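PDB 2DKN: 3-alpha-hydroxysteroid dehydrogenase from Pseudomonas sp., which catalyses the reversible NAD-dependent oxidation of the 3-alpha-hydroxyl group of steroids to a ketone, as a Rossmann-fold enzyme of the short-chain dehydrogenase family. Local coordinates for residues 189-192 against 193-197; 165-168 against 169-172; 19-23 against 24-28; 244-247 against 248-252; 136-139 against 140-144. All coordinates share one frame; numbering follows the deposited sequence.

Contact 1 (189-192 against 193-197); sequences PLLQ and ASKAD. With NAI (1,4-dihydronicotinamide adenine dinucleotide), chain C.
L191 and K195, one turn apart, meet branch point to chain, with L191 CG 3.6 Å from K195 CD. They belong to helix 189-196 of this Rossmann-fold short-chain dehydrogenase, which probably forms part of the region that turns from loop to helix when the coenzyme binds. The contact illustrates how such a helix can close on its ligand with one face and meet solvent with the other. On the tight side stands L190, whose CB lies 3.4 Å from O3, the oxygen bridging the two phosphates of NADH. With CG anti to the backbone N (chi1 -174°), both methyls are carried to the coenzyme, CD1 coming 3.8 Å from C2D of the nicotinamide ribose and CD2 facing the carboxamide. P189 adds its ring carbon CD, 3.5 Å from phosphate oxygen O2A. The L191 side chain also touches T204 of helix 201-205. The aliphatic part of K195 packs on L191 through CD, and only its far end, beside Q192, lies on the looser side, its ammonium in a long, weak ion pair with E187. The exposed A196 continues the i to i+4 pattern: A196 N donates to Q192 O over 3.2 Å, at an N-H...O angle of 137°.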
loop_
_atom_site.group_PDB
_atom_site.type_symbol
_atom_site.label_atom_id
_atom_site.label_comp_id
_atom_site.label_asym_id
_atom_site.label_seq_id
_atom_site.Cartn_x
_atom_site.Cartn_y
_atom_site.Cartn_z
ATOM N N PRO A 189 -6.965 -4.157 21.208
ATOM C CA PRO A 189 -6.744 -3.612 22.552
ATOM C C PRO A 189 -5.877 -2.357 22.567
ATOM O O PRO A 189 -6.063 -1.494 23.428
ATOM C CB PRO A 189 -6.080 -4.780 23.297
ATOM C CG PRO A 189 -6.667 -5.978 22.637
ATOM C CD PRO A 189 -6.621 -5.596 21.160
ATOM N N LEU A 190 -4.965 -2.231 21.606
ATOM C CA LEU A 190 -4.132 -1.041 21.519
ATOM C C LEU A 190 -4.996 0.193 21.212
ATOM O O LEU A 190 -4.865 1.237 21.860
ATOM C CB LEU A 190 -3.048 -1.215 20.446
ATOM C CG LEU A 190 -1.977 -0.119 20.281
ATOM C CD1 LEU A 190 -0.689 -0.714 19.659
ATOM C CD2 LEU A 190 -2.463 1.094 19.439
ATOM N N LEU A 191 -5.854 0.100 20.197
ATOM C CA LEU A 191 -6.748 1.224 19.903
ATOM C C LEU A 191 -7.690 1.516 21.070
ATOM O O LEU A 191 -7.963 2.691 21.383
ATOM C CB LEU A 191 -7.571 0.976 18.650
ATOM C CG LEU A 191 -8.564 2.078 18.255
ATOM C CD1 LEU A 191 -7.827 3.341 17.863
ATOM C CD2 LEU A 191 -9.487 1.627 17.129
ATOM N N GLN A 192 -8.239 0.472 21.684
ATOM C CA GLN A 192 -9.177 0.730 22.791
ATOM C C GLN A 192 -8.497 1.502 23.937
ATOM O O GLN A 192 -9.104 2.371 24.564
ATOM C CB GLN A 192 -9.828 -0.558 23.325
ATOM C CG GLN A 192 -10.372 -1.552 22.264
ATOM C CD GLN A 192 -11.073 -0.913 21.063
ATOM O OE1 GLN A 192 -10.876 -1.349 19.909
ATOM N NE2 GLN A 192 -11.906 0.100 21.316
ATOM N N ALA A 193 -7.236 1.178 24.196
ATOM C CA ALA A 193 -6.460 1.844 25.232
ATOM C C ALA A 193 -6.262 3.334 24.890
ATOM O O ALA A 193 -6.402 4.208 25.754
ATOM C CB ALA A 193 -5.122 1.122 25.423
ATOM N N SER A 194 -5.965 3.627 23.623
ATOM C CA SER A 194 -5.823 5.007 23.188
ATOM C C SER A 194 -7.133 5.767 23.302
ATOM O O SER A 194 -7.144 6.910 23.771
ATOM C CB SER A 194 -5.315 5.062 21.743
ATOM O OG SER A 194 -4.029 4.465 21.682
ATOM N N LYS A 195 -8.237 5.121 22.897
ATOM C CA LYS A 195 -9.557 5.758 22.896
ATOM C C LYS A 195 -9.986 6.195 24.294
ATOM O O LYS A 195 -10.703 7.186 24.450
ATOM C CB LYS A 195 -10.620 4.821 22.317
ATOM C CG LYS A 195 -10.624 4.780 20.792
ATOM C CD LYS A 195 -11.213 3.470 20.247
ATOM C CE LYS A 195 -12.719 3.487 20.161
ATOM N NZ LYS A 195 -13.209 2.200 19.567
ATOM N N ALA A 196 -9.548 5.435 25.294
ATOM C CA ALA A 196 -9.942 5.663 26.685
ATOM C C ALA A 196 -8.929 6.499 27.476
ATOM O O ALA A 196 -9.173 6.851 28.635
ATOM C CB ALA A 196 -10.176 4.328 27.377
ATOM N N ASP A 197 -7.786 6.802 26.874
ATOM C CA ASP A 197 -6.723 7.546 27.566
ATOM C C ASP A 197 -7.118 9.000 27.812
ATOM O O ASP A 197 -7.561 9.676 26.902
ATOM C CB ASP A 197 -5.438 7.498 26.733
ATOM C CG ASP A 197 -4.261 8.156 27.424
ATOM O OD1 ASP A 197 -3.818 7.621 28.461
ATOM O OD2 ASP A 197 -3.762 9.185 26.913
HETATM P PA NAI C . -1.932 -5.278 20.270
HETATM O O1A NAI C . -1.534 -4.641 21.538
HETATM O O2A NAI C . -3.232 -5.987 20.234
HETATM O O5B NAI C . -0.800 -6.315 19.812
HETATM C C5B NAI C . 0.556 -5.987 19.897
HETATM C C4B NAI C . 1.286 -7.217 20.421
HETATM O O4B NAI C . 2.647 -6.833 20.488
HETATM C C3B NAI C . 0.837 -7.627 21.822
HETATM O O3B NAI C . 0.609 -9.021 21.903
HETATM C C2B NAI C . 2.059 -7.269 22.649
HETATM O O2B NAI C . 2.241 -8.070 23.797
HETATM C C1B NAI C . 3.204 -7.391 21.638
HETATM N N9A NAI C . 4.322 -6.622 22.202
HETATM C C8A NAI C . 4.321 -5.302 22.605
HETATM N N7A NAI C . 5.536 -5.040 23.149
HETATM C C5A NAI C . 6.293 -6.176 23.119
HETATM C C6A NAI C . 7.588 -6.491 23.549
HETATM N N6A NAI C . 8.338 -5.642 24.284
HETATM N N1A NAI C . 8.057 -7.775 23.355
HETATM C C2A NAI C . 7.275 -8.740 22.759
HETATM N N3A NAI C . 5.999 -8.439 22.336
HETATM C C4A NAI C . 5.519 -7.175 22.529
HETATM O O3 NAI C . -1.845 -4.097 19.188
HETATM P PN NAI C . -2.079 -4.177 17.596
HETATM O O1N NAI C . -2.293 -5.555 17.123
HETATM O O2N NAI C . -3.110 -3.169 17.287
HETATM O O5D NAI C . -0.656 -3.631 17.094
HETATM C C5D NAI C . 0.145 -4.381 16.193
HETATM C C4D NAI C . 1.014 -3.375 15.449
HETATM O O4D NAI C . 0.155 -2.538 14.683
HETATM C C3D NAI C . 1.803 -2.450 16.373
HETATM O O3D NAI C . 3.089 -2.262 15.797
HETATM C C2D NAI C . 1.048 -1.127 16.264
HETATM O O2D NAI C . 1.907 -0.034 16.438
HETATM C C1D NAI C . 0.537 -1.187 14.831
HETATM N N1N NAI C . -0.614 -0.278 14.579
HETATM C C2N NAI C . -1.781 -0.450 15.270
HETATM C C3N NAI C . -2.852 0.395 15.026
HETATM C C7N NAI C . -4.162 0.173 15.741
HETATM O O7N NAI C . -5.123 1.152 15.547
HETATM N N7N NAI C . -4.378 -0.914 16.506
HETATM C C4N NAI C . -2.745 1.419 14.065
HETATM C C5N NAI C . -1.545 1.554 13.335
HETATM C C6N NAI C . -0.492 0.695 13.614
#

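Contact 2 (165-168 against 169-172); sequences RRNV and VDWA
W171 sets the edge of its indole against N167, its CD1 3.7 Å from N167 CB. The same ring edge meets the N167 carbonyl nearly in the ring plane, with CD1 3.1 Å from O. That oxygen also accepts the W171 backbone N-H in a 3.1 Å bond from N to O, almost straight at 174°. With CG anti to the carbonyl carbon (chi1 -71°), the indole is swung back over the preceding turn. One residue on, A172 N donates to V168 O, which H236 grips as well. This is a helix break worked out in detail: helix 149-166 ends, N167 occupies the N-cap of helix 168-173 without a side-chain cap, and two waters tie R166 O to V169 N and D170 N, the second holding R166 O weakly. Farther out, L94, A98 and L101 of helix 79-102 pack on the indole, and R174 forms a cation-pi pair with it. Replacing W171 by an alanine would probably open a gap against that helix and deprive R174 of its aromatic partner. V169 faces L249 of the second subunit.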
loop_
_atom_site.group_PDB
_atom_site.type_symbol
_atom_site.label_atom_id
_atom_site.label_comp_id
_atom_site.label_asym_id
_atom_site.label_seq_id
_atom_site.Cartn_x
_atom_site.Cartn_y
_atom_site.Cartn_z
ATOM N N ARG A 165 12.812 1.097 3.618
ATOM C CA ARG A 165 13.079 1.668 2.297
ATOM C C ARG A 165 14.572 1.898 2.068
ATOM O O ARG A 165 15.084 1.656 0.973
ATOM C CB ARG A 165 12.282 2.941 2.126
ATOM C CG ARG A 165 10.775 2.656 2.000
ATOM C CD ARG A 165 9.952 3.937 2.126
ATOM N NE ARG A 165 10.020 4.789 0.941
ATOM C CZ ARG A 165 9.437 4.515 -0.229
ATOM N NH1 ARG A 165 8.791 3.368 -0.410
ATOM N NH2 ARG A 165 9.550 5.363 -1.248
ATOM N N ARG A 166 15.267 2.343 3.112
ATOM C CA ARG A 166 16.699 2.623 2.986
ATOM C C ARG A 166 17.490 1.368 2.649
ATOM O O ARG A 166 18.475 1.424 1.888
ATOM C CB ARG A 166 17.248 3.255 4.263
ATOM C CG ARG A 166 18.677 3.756 4.114
ATOM C CD ARG A 166 19.263 4.106 5.480
ATOM N NE ARG A 166 19.523 2.905 6.270
ATOM C CZ ARG A 166 19.814 2.927 7.571
ATOM N NH1 ARG A 166 19.850 4.084 8.235
ATOM N NH2 ARG A 166 20.044 1.798 8.217
ATOM N N ASN A 167 17.062 0.241 3.204
ATOM C CA ASN A 167 17.801 -1.038 3.072
ATOM C C ASN A 167 17.287 -1.921 1.915
ATOM O O ASN A 167 17.549 -3.125 1.859
ATOM C CB ASN A 167 17.699 -1.813 4.391
ATOM C CG ASN A 167 18.489 -1.155 5.547
ATOM O OD1 ASN A 167 18.395 -1.616 6.691
ATOM N ND2 ASN A 167 19.270 -0.104 5.255
ATOM N N VAL A 168 16.550 -1.307 0.997
ATOM C CA VAL A 168 15.916 -1.999 -0.120
ATOM C C VAL A 168 16.902 -2.826 -0.947
ATOM O O VAL A 168 16.632 -3.957 -1.349
ATOM C CB VAL A 168 15.119 -0.958 -1.008
ATOM C CG1 VAL A 168 16.045 -0.043 -1.764
ATOM C CG2 VAL A 168 14.173 -1.682 -1.994
ATOM N N VAL A 169 18.073 -2.263 -1.190
ATOM C CA VAL A 169 19.070 -2.974 -2.012
ATOM C C VAL A 169 19.694 -4.151 -1.249
ATOM O O VAL A 169 19.832 -5.224 -1.808
ATOM C CB VAL A 169 20.159 -2.001 -2.508
ATOM C CG1 VAL A 169 21.308 -2.766 -3.159
ATOM C CG2 VAL A 169 19.542 -1.038 -3.486
ATOM N N ASP A 170 20.027 -3.959 0.027
ATOM C CA ASP A 170 20.575 -5.082 0.829
ATOM C C ASP A 170 19.618 -6.276 0.842
ATOM O O ASP A 170 20.028 -7.432 0.648
ATOM C CB ASP A 170 20.874 -4.653 2.272
ATOM C CG ASP A 170 22.048 -3.702 2.362
ATOM O OD1 ASP A 170 22.137 -2.974 3.370
ATOM O OD2 ASP A 170 22.874 -3.669 1.417
ATOM N N TRP A 171 18.336 -5.998 1.068
ATOM C CA TRP A 171 17.314 -7.074 1.043
ATOM C C TRP A 171 17.150 -7.734 -0.334
ATOM O O TRP A 171 17.075 -8.953 -0.438
ATOM C CB TRP A 171 15.975 -6.587 1.632
ATOM C CG TRP A 171 16.114 -6.404 3.115
ATOM C CD1 TRP A 171 16.342 -5.236 3.793
ATOM C CD2 TRP A 171 16.095 -7.445 4.098
ATOM N NE1 TRP A 171 16.463 -5.497 5.159
ATOM C CE2 TRP A 171 16.329 -6.844 5.364
ATOM C CE3 TRP A 171 15.931 -8.830 4.031
ATOM C CZ2 TRP A 171 16.359 -7.588 6.562
ATOM C CZ3 TRP A 171 15.982 -9.578 5.224
ATOM C CH2 TRP A 171 16.187 -8.941 6.471
ATOM N N ALA A 172 17.142 -6.940 -1.395
ATOM C CA ALA A 172 17.125 -7.512 -2.739
ATOM C C ALA A 172 18.334 -8.415 -2.942
ATOM O O ALA A 172 18.230 -9.472 -3.558
ATOM C CB ALA A 172 17.092 -6.416 -3.808
HETATM O O HOH W 1 19.268 0.181 -0.177
HETATM O O HOH W 2 20.356 -1.250 1.010
#

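Contact 3 (19-23 against 24-28); sequences ELLAR and AGHTV
H26 returns its backbone N-H to L21 O over 3.0 Å, while G25 N reaches A22 O at 2.9 Å; together the two bonds make the Schellman motif that ends helix 12-23. The nested pair is a clear instance of a general rule, that a helix may stop where one residue takes a positive phi. Here it is G25, at phi 101°, where a CB would jam against the carbonyl O of A24. The inner bond is met off the carbonyl plane, G25 N standing above that of A22. A24 N still bonds L20 O in helical fashion at 3.2 Å, and a water joins A22 O to H26 O outside the turn. The side chains close the bend from within. V28 comes back with CG2 3.7 Å from L21 CB, while the imidazole carbon CD2 of H26 lies 3.8 Å from L21 CD2. A first torsion of -60° sets the H26 ring beside its own backbone N and close to the L21 carbonyl, and its ND1 is hydrogen-bonded to S2 N. The turn links the helix to the second strand of the first beta-alpha-beta unit of the Rossmann fold: L21 and V28 both rest on I6 of strand 3-7, T27 pairs through its backbone with S2 and I4, and L20 faces helix 217-228.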
loop_
_atom_site.group_PDB
_atom_site.type_symbol
_atom_site.label_atom_id
_atom_site.label_comp_id
_atom_site.label_asym_id
_atom_site.label_seq_id
_atom_site.Cartn_x
_atom_site.Cartn_y
_atom_site.Cartn_z
ATOM N N GLU A 19 -3.540 -16.725 12.991
ATOM C CA GLU A 19 -4.694 -17.571 12.697
ATOM C C GLU A 19 -4.902 -17.731 11.190
ATOM O O GLU A 19 -5.067 -18.845 10.688
ATOM C CB GLU A 19 -5.915 -16.946 13.333
ATOM C CG GLU A 19 -7.216 -17.654 13.061
ATOM C CD GLU A 19 -8.300 -17.151 13.993
ATOM O OE1 GLU A 19 -8.216 -17.444 15.208
ATOM O OE2 GLU A 19 -9.225 -16.456 13.524
ATOM N N LEU A 20 -4.899 -16.615 10.474
ATOM C CA LEU A 20 -5.016 -16.643 9.006
ATOM C C LEU A 20 -3.997 -17.582 8.334
ATOM O O LEU A 20 -4.366 -18.447 7.533
ATOM C CB LEU A 20 -4.906 -15.210 8.451
ATOM C CG LEU A 20 -5.137 -14.973 6.950
ATOM C CD1 LEU A 20 -5.315 -13.475 6.687
ATOM C CD2 LEU A 20 -3.988 -15.508 6.119
ATOM N N LEU A 21 -2.711 -17.405 8.639
ATOM C CA LEU A 21 -1.652 -18.222 8.036
ATOM C C LEU A 21 -1.740 -19.695 8.422
ATOM O O LEU A 21 -1.467 -20.578 7.609
ATOM C CB LEU A 21 -0.271 -17.682 8.423
ATOM C CG LEU A 21 0.045 -16.291 7.832
ATOM C CD1 LEU A 21 1.373 -15.763 8.388
ATOM C CD2 LEU A 21 0.073 -16.271 6.287
ATOM N N ALA A 22 -2.098 -19.954 9.676
ATOM C CA ALA A 22 -2.173 -21.331 10.166
ATOM C C ALA A 22 -3.271 -22.092 9.395
ATOM O O ALA A 22 -3.065 -23.225 8.932
ATOM C CB ALA A 22 -2.456 -21.338 11.650
ATOM N N ARG A 23 -4.424 -21.443 9.253
ATOM C CA ARG A 23 -5.555 -22.012 8.518
ATOM C C ARG A 23 -5.269 -22.257 7.049
ATOM O O ARG A 23 -5.819 -23.178 6.441
ATOM C CB ARG A 23 -6.782 -21.139 8.691
ATOM C CG ARG A 23 -7.301 -21.243 10.088
ATOM C CD ARG A 23 -8.470 -20.358 10.335
ATOM N NE ARG A 23 -8.717 -20.240 11.769
ATOM C CZ ARG A 23 -9.504 -19.316 12.307
ATOM N NH1 ARG A 23 -9.668 -19.270 13.623
ATOM N NH2 ARG A 23 -10.120 -18.436 11.520
ATOM N N ALA A 24 -4.396 -21.435 6.481
ATOM C CA ALA A 24 -3.961 -21.608 5.098
ATOM C C ALA A 24 -2.863 -22.662 4.964
ATOM O O ALA A 24 -2.369 -22.906 3.862
ATOM C CB ALA A 24 -3.491 -20.277 4.522
ATOM N N GLY A 25 -2.461 -23.260 6.079
ATOM C CA GLY A 25 -1.540 -24.397 6.053
ATOM C C GLY A 25 -0.085 -24.125 6.368
ATOM O O GLY A 25 0.743 -25.032 6.307
ATOM N N HIS A 26 0.235 -22.880 6.719
ATOM C CA HIS A 26 1.612 -22.503 7.020
ATOM C C HIS A 26 1.975 -22.835 8.449
ATOM O O HIS A 26 1.105 -22.937 9.310
ATOM C CB HIS A 26 1.830 -21.005 6.807
ATOM C CG HIS A 26 1.556 -20.568 5.412
ATOM N ND1 HIS A 26 2.320 -20.991 4.345
ATOM C CD2 HIS A 26 0.573 -19.798 4.895
ATOM C CE1 HIS A 26 1.831 -20.475 3.231
ATOM N NE2 HIS A 26 0.774 -19.742 3.538
ATOM N N THR A 27 3.269 -22.974 8.688
ATOM C CA THR A 27 3.788 -23.149 10.038
ATOM C C THR A 27 4.117 -21.771 10.589
ATOM O O THR A 27 4.928 -21.055 10.010
ATOM C CB THR A 27 5.054 -24.006 10.038
ATOM O OG1 THR A 27 4.719 -25.333 9.596
ATOM C CG2 THR A 27 5.628 -24.087 11.434
ATOM N N VAL A 28 3.475 -21.405 11.696
ATOM C CA VAL A 28 3.667 -20.072 12.286
ATOM C C VAL A 28 4.478 -20.168 13.571
ATOM O O VAL A 28 4.174 -20.994 14.429
ATOM C CB VAL A 28 2.314 -19.371 12.569
ATOM C CG1 VAL A 28 2.541 -18.010 13.259
ATOM C CG2 VAL A 28 1.506 -19.202 11.291
HETATM O O HOH W 3 -1.059 -24.724 9.566
#

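Contact 4 (244-247 against 248-252); sequences GGMD and ALMRA
D247 and R251 form the ionic part of this contact, a salt bridge one turn long on helix 246-250 and the residues just beyond it. R251 NE donates to D247 OD1 over 2.7 Å, using the syn lone pair of that oxygen, while NH2 adds a weak bond of 3.2 Å to the same OD1. The two planes are turned 48° apart, so the groups do not meet as a flat double bridge. A first torsion of 179° on D247 sends its carboxylate anti to the backbone N, beside the following turn. Apolar contact lies with the methionines. M250, extended beyond CG, lays its CE 3.6 Å from SD of M246, whose chain is bent at chi2 and chi3. Backbone bonds make up the third kind: L249 N to G245 O at 2.9 Å opens the helix, and R251 N to D247 O at 2.8 Å closes the series. G245 holds the N-cap with a phi of 99° that calls for glycine, and D243 accepts from the N-H groups of G245 and D247. Both charges have further mates across the dimer, D247 OD2 with R165 of the second subunit and R251 NH2 with the C-terminal carboxylate of F255 of that subunit. The buried carboxylate is thus met by two guanidiniums, which would probably favour its ionised form and tie helix, chain end and dimer into one charge network.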
loop_
_atom_site.group_PDB
_atom_site.type_symbol
_atom_site.label_atom_id
_atom_site.label_comp_id
_atom_site.label_asym_id
_atom_site.label_seq_id
_atom_site.Cartn_x
_atom_site.Cartn_y
_atom_site.Cartn_z
ATOM N N GLY A 244 -8.555 2.582 5.237
ATOM C CA GLY A 244 -9.912 3.022 4.912
ATOM C C GLY A 244 -9.997 4.404 4.276
ATOM O O GLY A 244 -11.066 5.023 4.290
ATOM N N GLY A 245 -8.896 4.875 3.687
ATOM C CA GLY A 245 -8.876 6.167 2.994
ATOM C C GLY A 245 -8.306 7.338 3.787
ATOM O O GLY A 245 -8.241 8.457 3.279
ATOM N N MET A 246 -7.871 7.083 5.014
ATOM C CA MET A 246 -7.445 8.207 5.893
ATOM C C MET A 246 -6.266 8.974 5.331
ATOM O O MET A 246 -6.276 10.206 5.295
ATOM C CB MET A 246 -7.142 7.729 7.323
ATOM C CG MET A 246 -6.950 8.918 8.310
ATOM S SD MET A 246 -8.474 9.924 8.342
ATOM C CE MET A 246 -8.994 9.724 10.024
ATOM N N ASP A 247 -5.222 8.272 4.879
ATOM C CA ASP A 247 -4.066 8.985 4.344
ATOM C C ASP A 247 -4.372 9.720 3.029
ATOM O O ASP A 247 -3.889 10.820 2.795
ATOM C CB ASP A 247 -2.905 8.006 4.111
ATOM C CG ASP A 247 -1.698 8.682 3.545
ATOM O OD1 ASP A 247 -1.115 9.518 4.275
ATOM O OD2 ASP A 247 -1.323 8.354 2.399
ATOM N N ALA A 248 -5.167 9.109 2.160
ATOM C CA ALA A 248 -5.567 9.793 0.944
ATOM C C ALA A 248 -6.367 11.051 1.281
ATOM O O ALA A 248 -6.267 12.053 0.563
ATOM C CB ALA A 248 -6.390 8.866 0.068
ATOM N N LEU A 249 -7.180 10.999 2.334
ATOM C CA LEU A 249 -7.955 12.185 2.759
ATOM C C LEU A 249 -7.042 13.284 3.294
ATOM O O LEU A 249 -7.218 14.474 2.978
ATOM C CB LEU A 249 -8.999 11.833 3.827
ATOM C CG LEU A 249 -9.819 13.014 4.435
ATOM C CD1 LEU A 249 -10.593 13.744 3.354
ATOM C CD2 LEU A 249 -10.741 12.573 5.562
ATOM N N MET A 250 -6.057 12.891 4.082
ATOM C CA MET A 250 -5.248 13.885 4.803
ATOM C C MET A 250 -4.007 14.363 4.035
ATOM O O MET A 250 -3.471 15.422 4.332
ATOM C CB MET A 250 -4.881 13.353 6.184
ATOM C CG MET A 250 -6.074 13.311 7.140
ATOM S SD MET A 250 -5.477 12.690 8.713
ATOM C CE MET A 250 -6.914 12.831 9.769
ATOM N N ARG A 251 -3.556 13.582 3.056
ATOM C CA ARG A 251 -2.376 13.939 2.265
ATOM C C ARG A 251 -2.618 13.531 0.814
ATOM O O ARG A 251 -1.917 12.666 0.294
ATOM C CB ARG A 251 -1.119 13.216 2.773
ATOM C CG ARG A 251 -0.764 13.406 4.258
ATOM C CD ARG A 251 0.645 12.816 4.567
ATOM N NE ARG A 251 0.768 11.450 4.047
ATOM C CZ ARG A 251 1.912 10.868 3.714
ATOM N NH1 ARG A 251 3.057 11.525 3.865
ATOM N NH2 ARG A 251 1.917 9.624 3.237
ATOM N N ALA A 252 -3.599 14.158 0.174
ATOM C CA ALA A 252 -4.074 13.695 -1.127
ATOM C C ALA A 252 -3.005 13.689 -2.226
ATOM O O ALA A 252 -3.082 12.886 -3.145
ATOM C CB ALA A 252 -5.292 14.504 -1.585
#

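Contact 5 (136-139 against 140-144); sequences EARA and IELAE
R138 spreads its guanidinium under L142, whose CD2 sits 3.5 Å above the plane, over the centre of the group. The two residues stand one turn apart on helix 136-146, an i to i+4 pair. The bend at chi2 (50°) folds the arginine along the helix, and its NH1 then meets E141 OE1 at 2.8 Å. The oxygen lies in the guanidinium plane, yet NH1 approaches from above the carboxylate, the two planes being 81° apart. With a serine in place of L142 no methyl lies over that face, and the guanidinium would probably be freer to turn away from E141. On another side of the helix E136 CG touches I140 CD1 at 3.7 Å, while the E136 carboxylate turns to R48 in a salt bridge. A139 packs inward on V83 and A130, from helices 79-102 and 126-133. Since R138 and E141 are both exposed, water is likely to screen their attraction, and the apolar contact with L142 may do as much to fix the arginine as the charge does.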
loop_
_atom_site.group_PDB
_atom_site.type_symbol
_atom_site.label_atom_id
_atom_site.label_comp_id
_atom_site.label_asym_id
_atom_site.label_seq_id
_atom_site.Cartn_x
_atom_site.Cartn_y
_atom_site.Cartn_z
ATOM N N GLU A 136 20.836 3.135 19.924
ATOM C CA GLU A 136 19.641 2.949 20.733
ATOM C C GLU A 136 19.663 3.802 21.997
ATOM O O GLU A 136 18.645 4.401 22.371
ATOM C CB GLU A 136 19.415 1.485 21.090
ATOM C CG GLU A 136 18.154 1.300 21.947
ATOM C CD GLU A 136 17.754 -0.146 22.131
ATOM O OE1 GLU A 136 16.632 -0.390 22.609
ATOM O OE2 GLU A 136 18.550 -1.024 21.763
ATOM N N ALA A 137 20.811 3.869 22.662
ATOM C CA ALA A 137 20.865 4.659 23.895
ATOM C C ALA A 137 20.538 6.127 23.599
ATOM O O ALA A 137 19.810 6.774 24.345
ATOM C CB ALA A 137 22.254 4.520 24.574
ATOM N N ARG A 138 21.082 6.652 22.502
ATOM C CA ARG A 138 20.835 8.037 22.125
ATOM C C ARG A 138 19.383 8.270 21.733
ATOM O O ARG A 138 18.800 9.294 22.081
ATOM C CB ARG A 138 21.797 8.442 20.987
ATOM C CG ARG A 138 21.737 9.899 20.542
ATOM C CD ARG A 138 21.825 10.883 21.704
ATOM N NE ARG A 138 21.830 12.273 21.233
ATOM C CZ ARG A 138 21.717 13.336 22.034
ATOM N NH1 ARG A 138 21.576 13.169 23.337
ATOM N NH2 ARG A 138 21.726 14.563 21.529
ATOM N N ALA A 139 18.804 7.329 20.986
ATOM C CA ALA A 139 17.413 7.451 20.551
ATOM C C ALA A 139 16.481 7.470 21.765
ATOM O O ALA A 139 15.547 8.272 21.829
ATOM C CB ALA A 139 17.048 6.295 19.601
ATOM N N ILE A 140 16.739 6.584 22.727
ATOM C CA ILE A 140 15.921 6.523 23.942
ATOM C C ILE A 140 16.057 7.828 24.753
ATOM O O ILE A 140 15.077 8.390 25.237
ATOM C CB ILE A 140 16.321 5.284 24.813
ATOM C CG1 ILE A 140 15.827 3.993 24.140
ATOM C CG2 ILE A 140 15.789 5.411 26.245
ATOM C CD1 ILE A 140 16.237 2.694 24.826
ATOM N N GLU A 141 17.278 8.320 24.883
ATOM C CA GLU A 141 17.497 9.584 25.599
ATOM C C GLU A 141 16.726 10.731 24.930
ATOM O O GLU A 141 16.027 11.495 25.594
ATOM C CB GLU A 141 18.991 9.897 25.642
ATOM C CG GLU A 141 19.322 11.261 26.227
ATOM C CD GLU A 141 20.816 11.517 26.275
ATOM O OE1 GLU A 141 21.535 11.146 25.308
ATOM O OE2 GLU A 141 21.275 12.084 27.287
ATOM N N LEU A 142 16.874 10.853 23.614
ATOM C CA LEU A 142 16.169 11.886 22.850
ATOM C C LEU A 142 14.657 11.752 22.954
ATOM O O LEU A 142 13.945 12.757 23.071
ATOM C CB LEU A 142 16.588 11.846 21.389
ATOM C CG LEU A 142 18.022 12.311 21.078
ATOM C CD1 LEU A 142 18.383 12.013 19.651
ATOM C CD2 LEU A 142 18.212 13.805 21.404
ATOM N N ALA A 143 14.171 10.509 22.900
ATOM C CA ALA A 143 12.736 10.245 23.032
ATOM C C ALA A 143 12.238 10.733 24.386
ATOM O O ALA A 143 11.202 11.397 24.475
ATOM C CB ALA A 143 12.442 8.739 22.862
ATOM N N GLU A 144 12.989 10.410 25.433
ATOM C CA GLU A 144 12.636 10.846 26.789
ATOM C C GLU A 144 12.628 12.372 26.900
ATOM O O GLU A 144 11.693 12.943 27.444
ATOM C CB GLU A 144 13.587 10.243 27.820
ATOM C CG GLU A 144 13.315 8.788 28.145
ATOM C CD GLU A 144 11.902 8.560 28.657
ATOM O OE1 GLU A 144 11.446 9.297 29.555
ATOM O OE2 GLU A 144 11.231 7.650 28.153
#

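In the fold
Along the chain the order is contact 3, contact 5, contact 2, contact 1 and contact 4, and none touches another. Four lie in helices and turns round the seven-stranded parallel sheet, and contact 3 runs from a helix into one of its strands. Contact 3 belongs to the first beta-alpha-beta unit; contact 1 meets the coenzyme, its centre about 28 Å from that of contact 3. Contacts 3 and 5 are farthest apart, centres about 37 Å, on opposite sides of the chain's centre. Contacts 2 and 4, about 27 Å between centres, both meet the second subunit. Among these five, the coenzyme is touched by contact 1 and the dimer partner by contacts 2 and 4.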